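Local coordinates for protein PrgZ (Enterococcus faecalis, PDB 4FAJ) that serves as an extracellular, membrane-anchored pheromone receptor of the solute-binding protein family 5, binding peptide and probably passing it on for transport, at residues Leu64-Ala76 / Asp80-Glu92. Residues are numbered along the deposited sequence; the frame is centred on the assembly and turned at random.
Sequences LTAGTPVQSLDPA and DQTSITLLANVME
Ser83, in the first turn of helix 81-90, is the polar hub where the loop following strand 61-66 lies on the helix. Its OG accepts two successive backbone N-H groups, from Gln71 N at 2.8 Å and Ser72 N at 3.0 Å. The same hydroxyl gives its proton to the syn lone pair of Asp80 OD1, 2.6 Å away. Asp80 is the N-cap: its OD2 takes Ser83 N from above the carboxylate plane. With CG lodged between backbone N and carbonyl carbon (chi1 72°), the carboxylate packs against Gln71, whose CB comes within 3.3 Å of Asp80 OD1. Gln71 then bends away at chi2, sending NE2 back to Pro69 O; Thr68 OG1 reaches that oxygen from the opposite face of its plane.

Farther along the helix the packing is apolar and close. Leu86 CD2 sits against both Val70 CG2, at 3.7 Å, and Leu73 CD2, while the two methyls of Leu87 rest against the backbone of Leu73 to Pro75. Past the helix end, Met91 SD touches Pro75 CG at 3.8 Å, the two side chains crossing nearly at right angles. Strand 252-257 covers Val70 and Leu86 with Trp253 and Ile255.

The Thr68 end is looser and wet. Thr68 OG1 and Thr82 OG1 stand 3.0 Å apart, one water joins Gly67 N to Thr82 OG1, and another donates to Thr68 OG1 and Asp80 OD2. Thr82 CG2, anti to the backbone N, lies 3.3 Å from Thr68 O. Bound peptide packs an apolar side chain on Thr68, so this end borders the ligand site. The charge of Asp80 is probably stabilised at this helix N-terminus, and Ser83 OG, by accepting from the loop and donating to Asp80, ties the cap to the loop.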
# COMPACT_ATOMS: atom_id res chain seq x y z
N LEU A 64 7.19 -12.09 15.41
CA LEU A 64 7.36 -10.76 14.84
C LEU A 64 6.09 -9.94 15.05
O LEU A 64 5.13 -10.42 15.65
CB LEU A 64 7.69 -10.86 13.34
CG LEU A 64 8.86 -11.78 12.95
CD1 LEU A 64 9.03 -11.82 11.43
CD2 LEU A 64 10.16 -11.37 13.63
N THR A 65 6.08 -8.70 14.57
CA THR A 65 4.98 -7.80 14.86
C THR A 65 4.27 -7.33 13.61
O THR A 65 4.81 -7.38 12.50
CB THR A 65 5.45 -6.58 15.68
OG1 THR A 65 6.36 -5.79 14.90
CG2 THR A 65 6.14 -7.02 16.95
N ALA A 66 3.05 -6.83 13.81
CA ALA A 66 2.20 -6.32 12.74
C ALA A 66 1.46 -5.11 13.30
O ALA A 66 1.29 -5.00 14.52
CB ALA A 66 1.20 -7.40 12.30
N GLY A 67 1.02 -4.21 12.42
CA GLY A 67 0.35 -2.98 12.85
C GLY A 67 -1.17 -3.08 12.97
O GLY A 67 -1.78 -2.30 13.71
N THR A 68 -1.78 -4.03 12.25
CA THR A 68 -3.23 -4.24 12.29
C THR A 68 -3.53 -5.73 12.12
O THR A 68 -2.65 -6.48 11.72
CB THR A 68 -3.98 -3.51 11.13
OG1 THR A 68 -3.76 -4.21 9.90
CG2 THR A 68 -3.54 -2.03 10.99
N PRO A 69 -4.79 -6.15 12.40
CA PRO A 69 -5.18 -7.51 12.01
C PRO A 69 -5.15 -7.68 10.50
O PRO A 69 -5.17 -6.71 9.75
CB PRO A 69 -6.62 -7.63 12.53
CG PRO A 69 -6.71 -6.55 13.64
CD PRO A 69 -5.88 -5.45 13.09
N VAL A 70 -5.09 -8.93 10.06
CA VAL A 70 -5.20 -9.25 8.64
C VAL A 70 -6.60 -8.85 8.19
O VAL A 70 -7.56 -9.10 8.90
CB VAL A 70 -4.97 -10.75 8.42
CG1 VAL A 70 -5.39 -11.17 7.01
CG2 VAL A 70 -3.49 -11.10 8.67
N GLN A 71 -6.69 -8.21 7.03
CA GLN A 71 -7.97 -7.74 6.49
C GLN A 71 -8.51 -8.60 5.33
O GLN A 71 -9.72 -8.76 5.20
CB GLN A 71 -7.84 -6.31 6.01
CG GLN A 71 -7.36 -5.34 7.06
CD GLN A 71 -8.37 -5.20 8.18
OE1 GLN A 71 -9.53 -4.90 7.93
NE2 GLN A 71 -7.93 -5.40 9.41
N SER A 72 -7.61 -9.15 4.51
CA SER A 72 -7.99 -10.00 3.39
C SER A 72 -7.00 -11.16 3.20
O SER A 72 -5.80 -11.00 3.44
CB SER A 72 -8.08 -9.16 2.10
OG SER A 72 -8.29 -9.97 0.96
N LEU A 73 -7.53 -12.30 2.78
CA LEU A 73 -6.72 -13.45 2.37
C LEU A 73 -6.88 -13.74 0.86
O LEU A 73 -6.52 -14.83 0.39
CB LEU A 73 -7.12 -14.69 3.18
CG LEU A 73 -7.00 -14.59 4.69
CD1 LEU A 73 -7.56 -15.86 5.34
CD2 LEU A 73 -5.56 -14.38 5.09
N ASP A 74 -7.41 -12.77 0.12
CA ASP A 74 -7.70 -12.93 -1.30
C ASP A 74 -6.92 -11.89 -2.12
O ASP A 74 -7.16 -10.68 -1.99
CB ASP A 74 -9.20 -12.78 -1.54
CG ASP A 74 -9.62 -13.02 -3.00
OD1 ASP A 74 -8.77 -13.29 -3.88
OD2 ASP A 74 -10.83 -12.92 -3.26
N PRO A 75 -6.02 -12.35 -3.00
CA PRO A 75 -5.28 -11.46 -3.90
C PRO A 75 -6.15 -10.39 -4.59
O PRO A 75 -5.71 -9.26 -4.78
CB PRO A 75 -4.72 -12.42 -4.96
CG PRO A 75 -4.50 -13.68 -4.23
CD PRO A 75 -5.66 -13.77 -3.25
N ALA A 76 -7.36 -10.77 -4.97
CA ALA A 76 -8.24 -9.85 -5.67
C ALA A 76 -8.70 -8.69 -4.80
O ALA A 76 -8.97 -7.62 -5.32
CB ALA A 76 -9.46 -10.61 -6.25
N ASP A 80 -4.29 -3.53 1.84
CA ASP A 80 -3.59 -3.00 3.03
C ASP A 80 -2.27 -3.73 3.28
O ASP A 80 -2.13 -4.91 2.92
CB ASP A 80 -4.47 -3.13 4.27
CG ASP A 80 -4.59 -4.56 4.72
OD1 ASP A 80 -5.33 -5.30 4.04
OD2 ASP A 80 -3.90 -4.94 5.71
N GLN A 81 -1.31 -3.05 3.92
CA GLN A 81 0.03 -3.59 4.11
C GLN A 81 0.07 -4.89 4.89
O GLN A 81 0.82 -5.78 4.52
CB GLN A 81 1.01 -2.59 4.77
CG GLN A 81 2.49 -3.14 4.91
CD GLN A 81 3.18 -3.58 3.57
OE1 GLN A 81 3.23 -4.78 3.22
NE2 GLN A 81 3.75 -2.60 2.85
N THR A 82 -0.70 -5.02 5.97
CA THR A 82 -0.64 -6.26 6.77
C THR A 82 -1.08 -7.48 5.96
O THR A 82 -0.44 -8.53 6.00
CB THR A 82 -1.50 -6.19 8.03
OG1 THR A 82 -1.11 -5.06 8.83
CG2 THR A 82 -1.39 -7.48 8.85
N SER A 83 -2.20 -7.36 5.25
CA SER A 83 -2.68 -8.46 4.40
C SER A 83 -1.68 -8.78 3.28
O SER A 83 -1.45 -9.94 2.94
CB SER A 83 -4.03 -8.13 3.80
OG SER A 83 -4.97 -7.80 4.81
N ILE A 84 -1.08 -7.74 2.70
CA ILE A 84 -0.18 -7.92 1.56
C ILE A 84 1.14 -8.57 1.96
O ILE A 84 1.61 -9.46 1.26
CB ILE A 84 -0.00 -6.60 0.81
CG1 ILE A 84 -1.26 -6.33 -0.02
CG2 ILE A 84 1.24 -6.64 -0.09
CD1 ILE A 84 -1.29 -4.94 -0.65
N THR A 85 1.74 -8.15 3.08
CA THR A 85 2.89 -8.87 3.63
C THR A 85 2.60 -10.36 3.92
O THR A 85 3.43 -11.23 3.61
CB THR A 85 3.43 -8.18 4.91
OG1 THR A 85 4.07 -6.94 4.53
CG2 THR A 85 4.45 -9.08 5.64
N LEU A 86 1.44 -10.66 4.50
CA LEU A 86 1.10 -12.06 4.74
C LEU A 86 1.00 -12.82 3.42
O LEU A 86 1.59 -13.89 3.26
CB LEU A 86 -0.22 -12.20 5.49
CG LEU A 86 -0.73 -13.63 5.65
CD1 LEU A 86 0.27 -14.49 6.41
CD2 LEU A 86 -2.09 -13.59 6.36
N LEU A 87 0.28 -12.25 2.46
CA LEU A 87 0.10 -12.91 1.15
C LEU A 87 1.43 -13.05 0.41
O LEU A 87 1.66 -14.06 -0.27
CB LEU A 87 -0.95 -12.18 0.29
CG LEU A 87 -2.42 -12.38 0.66
CD1 LEU A 87 -3.34 -11.56 -0.29
CD2 LEU A 87 -2.84 -13.84 0.65
N ALA A 88 2.34 -12.07 0.54
CA ALA A 88 3.67 -12.18 -0.08
C ALA A 88 4.48 -13.35 0.48
O ALA A 88 5.41 -13.84 -0.16
CB ALA A 88 4.44 -10.86 0.06
N ASN A 89 4.09 -13.83 1.66
CA ASN A 89 4.80 -14.91 2.35
C ASN A 89 4.08 -16.29 2.37
O ASN A 89 4.76 -17.33 2.45
CB ASN A 89 5.15 -14.45 3.76
CG ASN A 89 6.27 -13.44 3.76
OD1 ASN A 89 7.44 -13.80 3.61
ND2 ASN A 89 5.93 -12.17 3.93
N VAL A 90 2.75 -16.30 2.29
CA VAL A 90 2.02 -17.57 2.14
C VAL A 90 1.63 -17.87 0.69
O VAL A 90 1.26 -19.00 0.37
CB VAL A 90 0.81 -17.71 3.12
CG1 VAL A 90 1.29 -17.61 4.58
CG2 VAL A 90 -0.29 -16.67 2.82
N MET A 91 1.75 -16.88 -0.20
CA MET A 91 1.52 -17.07 -1.62
C MET A 91 2.74 -16.59 -2.42
O MET A 91 3.73 -16.12 -1.85
CB MET A 91 0.25 -16.33 -2.08
CG MET A 91 -1.02 -16.87 -1.46
SD MET A 91 -2.51 -16.30 -2.28
CE MET A 91 -2.55 -17.33 -3.76
N GLU A 92 2.67 -16.76 -3.74
CA GLU A 92 3.74 -16.36 -4.65
C GLU A 92 3.15 -16.08 -6.03
O GLU A 92 2.15 -16.68 -6.42
CB GLU A 92 4.78 -17.48 -4.76
CG GLU A 92 5.99 -17.12 -5.61
CD GLU A 92 7.02 -18.21 -5.63
OE1 GLU A 92 6.74 -19.31 -6.18
OE2 GLU A 92 8.13 -17.95 -5.12
O HOH W 1 1.55 -4.96 9.69
O HOH W 2 -2.99 -3.01 7.26